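AA9 family lytic polysaccharide monooxygenase B (Heterobasidion irregulare TC 32-1, PDB 5NNS) cleaves crystalline and amorphous cellulose-type polysaccharides oxidatively at a copper site, giving C1-oxidised products, with O2 or H2O2 as cosubstrate. Local coordinates at residues 45-50 and 152-157; 162-167 and 195-200. All coordinates share one frame; numbering follows the deposited sequence.

Contact 1: 45-50 and 152-157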
ATOM      1  N   ALA A  45     -12.250  -7.229   6.174  1.00 15.37           N
ATOM      2  CA  ALA A  45     -12.872  -7.092   4.842  1.00 15.52           C
ATOM      3  C   ALA A  45     -12.415  -5.833   4.074  1.00 15.54           C
ATOM      4  O   ALA A  45     -12.335  -5.852   2.845  1.00 15.52           O
ATOM      5  CB  ALA A  45     -14.391  -7.115   4.962  1.00 15.43           C
ATOM      6  N   SER A  46     -12.104  -4.763   4.808  1.00 15.57           N
ATOM      7  CA  SER A  46     -11.685  -3.478   4.230  1.00 15.70           C
ATOM      8  C   SER A  46     -10.159  -3.251   4.197  1.00 15.48           C
ATOM      9  O   SER A  46      -9.704  -2.117   4.028  1.00 15.45           O
ATOM     10  CB  SER A  46     -12.350  -2.347   5.017  1.00 15.79           C
ATOM     11  OG  SER A  46     -13.762  -2.464   4.960  1.00 16.28           O
ATOM     12  N   ILE A  47      -9.367  -4.313   4.344  1.00 15.27           N
ATOM     13  CA  ILE A  47      -7.907  -4.165   4.385  1.00 15.10           C
ATOM     14  C   ILE A  47      -7.298  -3.745   3.034  1.00 14.78           C
ATOM     15  O   ILE A  47      -6.184  -3.215   3.010  1.00 14.23           O
ATOM     16  CB  ILE A  47      -7.204  -5.424   4.963  1.00 15.17           C
ATOM     17  CG1 ILE A  47      -5.776  -5.075   5.437  1.00 15.18           C
ATOM     18  CG2 ILE A  47      -7.224  -6.580   3.961  1.00 15.15           C
ATOM     19  CD1 ILE A  47      -5.115  -6.129   6.297  1.00 15.37           C
ATOM     20  N   SER A  48      -8.027  -3.952   1.928  1.00 14.64           N
ATOM     21  CA  SER A  48      -7.550  -3.545   0.604  1.00 14.81           C
ATOM     22  C   SER A  48      -7.339  -2.035   0.493  1.00 14.95           C
ATOM     23  O   SER A  48      -6.250  -1.597   0.126  1.00 14.50           O
ATOM     24  CB  SER A  48      -8.485  -4.021  -0.513  1.00 14.83           C
ATOM     25  OG  SER A  48      -9.806  -3.549  -0.326  1.00 15.27           O
ATOM     26  N   CYS A  49      -8.370  -1.250   0.823  1.00 15.42           N
ATOM     27  CA  CYS A  49      -8.308   0.210   0.672  1.00 15.69           C
ATOM     28  C   CYS A  49      -8.758   0.999   1.902  1.00 15.77           C
ATOM     29  O   CYS A  49      -9.128   2.171   1.793  1.00 15.71           O
ATOM     30  CB  CYS A  49      -9.081   0.620  -0.584  1.00 16.00           C
ATOM     31  SG  CYS A  49      -8.356  -0.072  -2.087  1.00 16.54           S
ATOM     32  N   ASN A  50      -8.661   0.361   3.073  1.00 15.71           N
ATOM     33  CA  ASN A  50      -9.005   0.951   4.371  1.00 15.43           C
ATOM     34  C   ASN A  50     -10.512   1.092   4.563  1.00 15.45           C
ATOM     35  O   ASN A  50     -11.287   0.712   3.692  1.00 15.28           O
ATOM     36  CB  ASN A  50      -8.293   2.302   4.590  1.00 15.16           C
ATOM     37  CG  ASN A  50      -7.761   2.466   6.006  1.00 14.92           C
ATOM     38  OD1 ASN A  50      -8.393   2.029   6.980  1.00 14.58           O
ATOM     39  ND2 ASN A  50      -6.605   3.111   6.131  1.00 14.64           N
ATOM     40  N   ARG A 152      -1.677   0.828  -4.433  1.00 14.12           N
ATOM     41  CA  ARG A 152      -1.928   0.614  -3.016  1.00 13.36           C
ATOM     42  C   ARG A 152      -0.623   0.700  -2.223  1.00 12.77           C
ATOM     43  O   ARG A 152       0.316  -0.047  -2.510  1.00 12.47           O
ATOM     44  CB  ARG A 152      -2.589  -0.759  -2.826  1.00 13.46           C
ATOM     45  CG  ARG A 152      -2.594  -1.294  -1.397  1.00 13.41           C
ATOM     46  CD  ARG A 152      -3.431  -2.549  -1.272  1.00 13.53           C
ATOM     47  NE  ARG A 152      -3.809  -2.813   0.115  1.00 13.45           N
ATOM     48  CZ  ARG A 152      -3.081  -3.492   1.004  1.00 13.68           C
ATOM     49  NH1 ARG A 152      -1.895  -4.003   0.684  1.00 13.72           N
ATOM     50  NH2 ARG A 152      -3.555  -3.664   2.233  1.00 13.73           N
ATOM     51  N   HIS A 153      -0.576   1.595  -1.230  1.00 11.96           N
ATOM     52  CA  HIS A 153       0.566   1.688  -0.303  1.00 11.52           C
ATOM     53  C   HIS A 153       0.158   1.149   1.054  1.00 11.16           C
ATOM     54  O   HIS A 153      -0.945   1.427   1.522  1.00 10.99           O
ATOM     55  CB  HIS A 153       1.055   3.128  -0.161  1.00 11.35           C
ATOM     56  CG  HIS A 153       1.689   3.666  -1.401  1.00 11.36           C
ATOM     57  ND1 HIS A 153       0.952   4.135  -2.465  1.00 11.43           N
ATOM     58  CD2 HIS A 153       2.989   3.788  -1.760  1.00 11.47           C
ATOM     59  CE1 HIS A 153       1.772   4.528  -3.425  1.00 11.55           C
ATOM     60  NE2 HIS A 153       3.014   4.335  -3.021  1.00 11.36           N
ATOM     61  N   GLU A 154       1.061   0.394   1.683  1.00 10.75           N
ATOM     62  CA  GLU A 154       0.785  -0.248   2.952  1.00 10.49           C
ATOM     63  C   GLU A 154       1.987  -0.203   3.883  1.00 10.41           C
ATOM     64  O   GLU A 154       3.119  -0.517   3.482  1.00 10.28           O
ATOM     65  CB  GLU A 154       0.363  -1.696   2.738  1.00 10.46           C
ATOM     66  CG  GLU A 154      -0.123  -2.381   4.006  1.00 10.38           C
ATOM     67  CD  GLU A 154      -0.707  -3.752   3.749  1.00 10.43           C
ATOM     68  OE1 GLU A 154      -0.184  -4.489   2.880  1.00 10.33           O
ATOM     69  OE2 GLU A 154      -1.714  -4.093   4.407  1.00 10.49           O
ATOM     70  N   LEU A 155       1.716   0.185   5.126  1.00 10.17           N
ATOM     71  CA  LEU A 155       2.691   0.133   6.201  1.00 10.11           C
ATOM     72  C   LEU A 155       2.205  -0.888   7.196  1.00 10.13           C
ATOM     73  O   LEU A 155       1.033  -0.874   7.579  1.00 10.43           O
ATOM     74  CB  LEU A 155       2.822   1.495   6.873  1.00  9.97           C
ATOM     75  CG  LEU A 155       3.202   2.669   5.968  1.00  9.91           C
ATOM     76  CD1 LEU A 155       3.432   3.922   6.801  1.00  9.85           C
ATOM     77  CD2 LEU A 155       4.433   2.376   5.124  1.00  9.87           C
ATOM     78  N   LEU A 156       3.095  -1.788   7.591  1.00 10.11           N
ATOM     79  CA  LEU A 156       2.797  -2.787   8.603  1.00 10.11           C
ATOM     80  C   LEU A 156       3.696  -2.476   9.787  1.00 10.08           C
ATOM     81  O   LEU A 156       4.858  -2.861   9.800  1.00  9.76           O
ATOM     82  CB  LEU A 156       3.036  -4.201   8.059  1.00 10.08           C
ATOM     83  CG  LEU A 156       3.032  -5.369   9.055  1.00 10.24           C
ATOM     84  CD1 LEU A 156       1.804  -5.342   9.952  1.00 10.23           C
ATOM     85  CD2 LEU A 156       3.157  -6.705   8.332  1.00 10.25           C
ATOM     86  N   ALA A 157       3.150  -1.748  10.758  1.00 10.18           N
ATOM     87  CA  ALA A 157       3.853  -1.426  11.992  1.00 10.37           C
ATOM     88  C   ALA A 157       3.714  -2.591  12.967  1.00 10.47           C
ATOM     89  O   ALA A 157       2.597  -2.987  13.292  1.00 10.34           O
ATOM     90  CB  ALA A 157       3.300  -0.146  12.604  1.00 10.38           C
TER
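In the immunoglobulin-like beta-sandwich core of this AA9 enzyme, R152 of strand 147-157 reaches out to the buried loop residues I47 and S48. They belong to the long loop between strands 12-15 and 63-66. The guanidinium of R152 grips two successive backbone carbonyls. Its NE donates to S48 O at 2.7 Å, and its NH2 donates to I47 O at 2.8 Å. Both oxygens lie at the guanidinium edge, in its plane. They are met differently on their own side. NE stays near the plane of the S48 carbonyl, tilted 15° from it. NH2 comes from above the plane of the I47 carbonyl. CG of R152 stands anti to the backbone N (chi1 165°), and the chain runs extended to NE, which carries the guanidinium from the strand to the loop. Two residues along the strand, E154 forms a salt bridge to the same guanidinium. Its OE1 accepts a weak bond from R152 NH1 at 2.8 Å, and its OE2 accepts another weak bond from NH2. The buried positive charge is thus probably balanced locally. Two bonds to the loop and two weaker ones to E154 restrict the rotation of the group. A leucine in place of R152 would probably leave the carbonyl oxygens of I47 and S48 without these donors and the buried E154 carboxylate without its counter-charge. Y195 also bonds to E154 OE1. The loop has further anchors beside the contact: S48 OG bonds T101, and C49 forms a disulfide with C170 of strand 165-176. The I47 side chain crosses R152 at an angle, its CG1 4.1 Å from NH2 and 4.3 Å from E154 OE2.

Contact 2: 162-167 and 195-200; sequences NQPQFY and YSMSDP. With NAG (2-acetamido-2-deoxy-beta-D-glucopyranose), chain C.
F166 and Y195 form an aromatic pair where strand 165-176 of the AA9 beta-sandwich meets the loop after it. The ring planes are nearly parallel, at 18°. The rings slide past each other in opposite directions, so they barely overlap, and their centroids are 5.3 Å apart. F166 CE1 and Y195 CD2 make the nearest approach, at 3.7 Å. CG of F166 stands anti to the carbonyl carbon (chi1 -60°), which sends the ring toward Y195.

Further along, M197 packs on the residues leading into the strand, P164 and N162. The bend at chi2 sets its SD against the P164 ring, and the bend at chi3 turns the methyl CE toward N162 O. The M197 and P164 side chains cross, with SD 4.0 Å from P164 CG. The methyl CE ends 3.7 Å from N162 O.

M197 sits in a type I beta turn, S196 to D199. D199 N bonds S196 O across it, and D199 OD2 takes the S196 N-H from above its carboxylate plane. After the turn, P200 CB lies 3.2 Å from O3 of a NAG of the protein's own glycan. On the strand, Y167 is a copper ligand, and Q165 probably contributes to O2 binding. The Y167 OH donates to Q165 OE1 at 2.8 Å, from above the amide plane.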
ATOM      1  N   ASN A 162       2.523  -8.892  19.005  1.00 15.56           N
ATOM      2  CA  ASN A 162       1.424  -9.743  18.508  1.00 15.75           C
ATOM      3  C   ASN A 162       0.151  -9.020  18.027  1.00 15.81           C
ATOM      4  O   ASN A 162      -0.875  -9.662  17.831  1.00 15.98           O
ATOM      5  CB  ASN A 162       1.077 -10.836  19.529  1.00 15.73           C
ATOM      6  CG  ASN A 162       2.294 -11.629  19.965  1.00 15.82           C
ATOM      7  OD1 ASN A 162       2.820 -11.420  21.060  1.00 15.89           O
ATOM      8  ND2 ASN A 162       2.763 -12.528  19.099  1.00 15.97           N
ATOM      9  N   GLN A 163       0.219  -7.694  17.885  0.70 16.24           N
ATOM     10  CA  GLN A 163      -0.847  -6.898  17.293  0.70 16.52           C
ATOM     11  C   GLN A 163      -0.253  -6.218  16.063  0.70 16.16           C
ATOM     12  O   GLN A 163       0.498  -5.243  16.191  0.70 16.40           O
ATOM     13  CB  GLN A 163      -1.392  -5.849  18.269  0.70 17.31           C
ATOM     14  CG  GLN A 163      -2.651  -5.148  17.755  0.70 17.91           C
ATOM     15  CD  GLN A 163      -3.097  -3.994  18.632  0.70 18.41           C
ATOM     16  OE1 GLN A 163      -3.343  -2.894  18.142  0.70 19.21           O
ATOM     17  NE2 GLN A 163      -3.205  -4.238  19.933  0.70 18.67           N
ATOM     18  N   PRO A 164      -0.557  -6.748  14.867  1.00 15.51           N
ATOM     19  CA  PRO A 164      -0.118  -6.067  13.647  1.00 15.09           C
ATOM     20  C   PRO A 164      -0.966  -4.841  13.390  1.00 14.32           C
ATOM     21  O   PRO A 164      -2.141  -4.835  13.730  1.00 14.51           O
ATOM     22  CB  PRO A 164      -0.348  -7.112  12.552  1.00 15.23           C
ATOM     23  CG  PRO A 164      -1.442  -7.974  13.086  1.00 15.29           C
ATOM     24  CD  PRO A 164      -1.222  -8.033  14.560  1.00 15.36           C
ATOM     25  N   GLN A 165      -0.355  -3.807  12.826  1.00 13.67           N
ATOM     26  CA  GLN A 165      -1.053  -2.585  12.481  1.00 13.19           C
ATOM     27  C   GLN A 165      -0.847  -2.317  10.994  1.00 12.77           C
ATOM     28  O   GLN A 165       0.228  -1.870  10.577  1.00 12.58           O
ATOM     29  CB  GLN A 165      -0.524  -1.436  13.313  1.00 13.34           C
ATOM     30  CG  GLN A 165      -0.882  -1.551  14.786  1.00 13.53           C
ATOM     31  CD  GLN A 165      -0.338  -0.404  15.611  1.00 13.55           C
ATOM     32  OE1 GLN A 165       0.095   0.623  15.081  1.00 13.49           O
ATOM     33  NE2 GLN A 165      -0.352  -0.577  16.921  1.00 13.63           N
ATOM     34  N   PHE A 166      -1.881  -2.620  10.213  1.00 12.02           N
ATOM     35  CA  PHE A 166      -1.898  -2.391   8.781  1.00 11.72           C
ATOM     36  C   PHE A 166      -2.460  -1.002   8.503  1.00 11.78           C
ATOM     37  O   PHE A 166      -3.529  -0.650   9.012  1.00 11.55           O
ATOM     38  CB  PHE A 166      -2.766  -3.444   8.093  1.00 11.52           C
ATOM     39  CG  PHE A 166      -2.291  -4.852   8.307  1.00 11.35           C
ATOM     40  CD1 PHE A 166      -1.362  -5.420   7.449  1.00 11.36           C
ATOM     41  CD2 PHE A 166      -2.767  -5.615   9.370  1.00 11.18           C
ATOM     42  CE1 PHE A 166      -0.915  -6.720   7.644  1.00 11.27           C
ATOM     43  CE2 PHE A 166      -2.332  -6.913   9.565  1.00 11.20           C
ATOM     44  CZ  PHE A 166      -1.401  -7.466   8.702  1.00 11.17           C
ATOM     45  N   TYR A 167      -1.733  -0.216   7.711  1.00 11.90           N
ATOM     46  CA  TYR A 167      -2.164   1.129   7.309  1.00 12.12           C
ATOM     47  C   TYR A 167      -2.163   1.211   5.785  1.00 12.52           C
ATOM     48  O   TYR A 167      -1.146   1.582   5.189  1.00 12.35           O
ATOM     49  CB  TYR A 167      -1.227   2.186   7.867  1.00 11.96           C
ATOM     50  CG  TYR A 167      -1.180   2.283   9.370  1.00 11.79           C
ATOM     51  CD1 TYR A 167      -2.111   3.047  10.066  1.00 11.75           C
ATOM     52  CD2 TYR A 167      -0.179   1.644  10.095  1.00 11.71           C
ATOM     53  CE1 TYR A 167      -2.053   3.160  11.443  1.00 11.75           C
ATOM     54  CE2 TYR A 167      -0.112   1.745  11.470  1.00 11.72           C
ATOM     55  CZ  TYR A 167      -1.043   2.518  12.139  1.00 11.73           C
ATOM     56  OH  TYR A 167      -0.999   2.612  13.501  1.00 11.84           O
ATOM     57  N   TYR A 195      -3.013 -12.279   3.854  1.00 14.45           N
ATOM     58  CA  TYR A 195      -2.415 -12.232   5.187  1.00 14.42           C
ATOM     59  C   TYR A 195      -3.218 -13.062   6.176  1.00 14.52           C
ATOM     60  O   TYR A 195      -4.422 -13.239   6.011  1.00 14.91           O
ATOM     61  CB  TYR A 195      -2.371 -10.786   5.707  1.00 14.28           C
ATOM     62  CG  TYR A 195      -1.650  -9.773   4.824  1.00 14.03           C
ATOM     63  CD1 TYR A 195      -0.455 -10.087   4.169  1.00 13.81           C
ATOM     64  CD2 TYR A 195      -2.147  -8.472   4.679  1.00 13.93           C
ATOM     65  CE1 TYR A 195       0.195  -9.143   3.378  1.00 13.62           C
ATOM     66  CE2 TYR A 195      -1.498  -7.528   3.893  1.00 13.62           C
ATOM     67  CZ  TYR A 195      -0.328  -7.864   3.245  1.00 13.44           C
ATOM     68  OH  TYR A 195       0.312  -6.926   2.458  1.00 13.29           O
ATOM     69  N   SER A 196      -2.544 -13.559   7.208  1.00 14.44           N
ATOM     70  CA  SER A 196      -3.219 -14.152   8.363  1.00 14.35           C
ATOM     71  C   SER A 196      -2.312 -14.139   9.584  1.00 14.23           C
ATOM     72  O   SER A 196      -1.106 -13.911   9.475  1.00 13.57           O
ATOM     73  CB  SER A 196      -3.680 -15.586   8.074  1.00 14.47           C
ATOM     74  OG  SER A 196      -2.611 -16.513   8.135  1.00 14.54           O
ATOM     75  N   MET A 197      -2.907 -14.429  10.739  1.00 14.39           N
ATOM     76  CA  MET A 197      -2.167 -14.511  12.001  1.00 14.55           C
ATOM     77  C   MET A 197      -1.233 -15.724  12.137  1.00 14.43           C
ATOM     78  O   MET A 197      -0.564 -15.849  13.157  1.00 15.10           O
ATOM     79  CB  MET A 197      -3.137 -14.442  13.189  1.00 14.72           C
ATOM     80  CG  MET A 197      -3.842 -13.093  13.340  1.00 14.96           C
ATOM     81  SD  MET A 197      -2.745 -11.699  13.699  1.00 15.14           S
ATOM     82  CE  MET A 197      -2.394 -11.984  15.437  1.00 15.10           C
ATOM     83  N   SER A 198      -1.180 -16.614  11.142  1.00 14.26           N
ATOM     84  CA  SER A 198      -0.145 -17.663  11.097  1.00 14.16           C
ATOM     85  C   SER A 198       1.120 -17.251  10.316  1.00 13.99           C
ATOM     86  O   SER A 198       2.125 -17.971  10.338  1.00 13.94           O
ATOM     87  CB  SER A 198      -0.728 -18.980  10.561  1.00 14.55           C
ATOM     88  OG  SER A 198      -1.368 -18.798   9.318  1.00 15.01           O
ATOM     89  N   ASP A 199       1.088 -16.095   9.649  1.00 13.50           N
ATOM     90  CA  ASP A 199       2.277 -15.552   8.983  1.00 13.07           C
ATOM     91  C   ASP A 199       3.294 -15.072  10.015  1.00 12.69           C
ATOM     92  O   ASP A 199       2.926 -14.307  10.916  1.00 12.58           O
ATOM     93  CB  ASP A 199       1.922 -14.361   8.100  1.00 13.04           C
ATOM     94  CG  ASP A 199       1.028 -14.730   6.944  1.00 13.10           C
ATOM     95  OD1 ASP A 199       1.087 -15.869   6.460  1.00 13.52           O
ATOM     96  OD2 ASP A 199       0.272 -13.859   6.497  1.00 13.07           O
ATOM     97  N   PRO A 200       4.575 -15.483   9.875  1.00 12.25           N
ATOM     98  CA  PRO A 200       5.601 -15.084  10.853  1.00 12.09           C
ATOM     99  C   PRO A 200       5.842 -13.584  10.953  1.00 11.57           C
ATOM    100  O   PRO A 200       6.218 -13.103  12.018  1.00 11.42           O
ATOM    101  CB  PRO A 200       6.872 -15.775  10.355  1.00 12.23           C
ATOM    102  CG  PRO A 200       6.397 -16.891   9.497  1.00 12.42           C
ATOM    103  CD  PRO A 200       5.114 -16.430   8.882  1.00 12.29           C
TER
HETATM  104  C1  NAG C 301      13.000 -16.364  10.753  1.00 19.15           C
HETATM  105  C2  NAG C 301      11.482 -16.424  10.535  1.00 19.74           C
HETATM  106  C3  NAG C 301      10.850 -17.626  11.218  1.00 20.48           C
HETATM  107  C4  NAG C 301      11.526 -18.909  10.756  1.00 21.23           C
HETATM  108  C5  NAG C 301      13.016 -18.831  11.092  1.00 21.36           C
HETATM  109  C6  NAG C 301      13.726 -20.072  10.554  1.00 21.90           C
HETATM  110  C7  NAG C 301      10.210 -14.323  10.336  1.00 19.84           C
HETATM  111  C8  NAG C 301       9.580 -13.182  11.080  1.00 19.71           C
HETATM  112  N2  NAG C 301      10.820 -15.247  11.081  1.00 19.99           N
HETATM  113  O3  NAG C 301       9.453 -17.647  10.922  1.00 20.58           O
HETATM  114  O4  NAG C 301      10.935 -20.057  11.384  1.00 21.95           O
HETATM  115  O5  NAG C 301      13.613 -17.651  10.527  1.00 20.06           O
HETATM  116  O6  NAG C 301      15.136 -19.962  10.773  1.00 23.33           O
HETATM  117  O7  NAG C 301      10.164 -14.380   9.119  1.00 19.87           O

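How the contacts relate
Contact 1 lies deep in the core, and all its touching residues are buried. Contact 2 lies farther out, running from a buried aromatic pair to exposed N162 and M197. The chemistry follows the place: charge and backbone carbonyls in contact 1, apolar and aromatic packing in contact 2. Each has one segment in or running into the same sheet, on the neighbouring strands 147-157 and 165-176, and L155 O is probably hydrogen-bonded to Y167 N. The two contacts also touch through side chains. The E154 carboxylate is shared between R152 and Y195, and I47 CD1 packs on the F166 ring at 3.7 Å from CG.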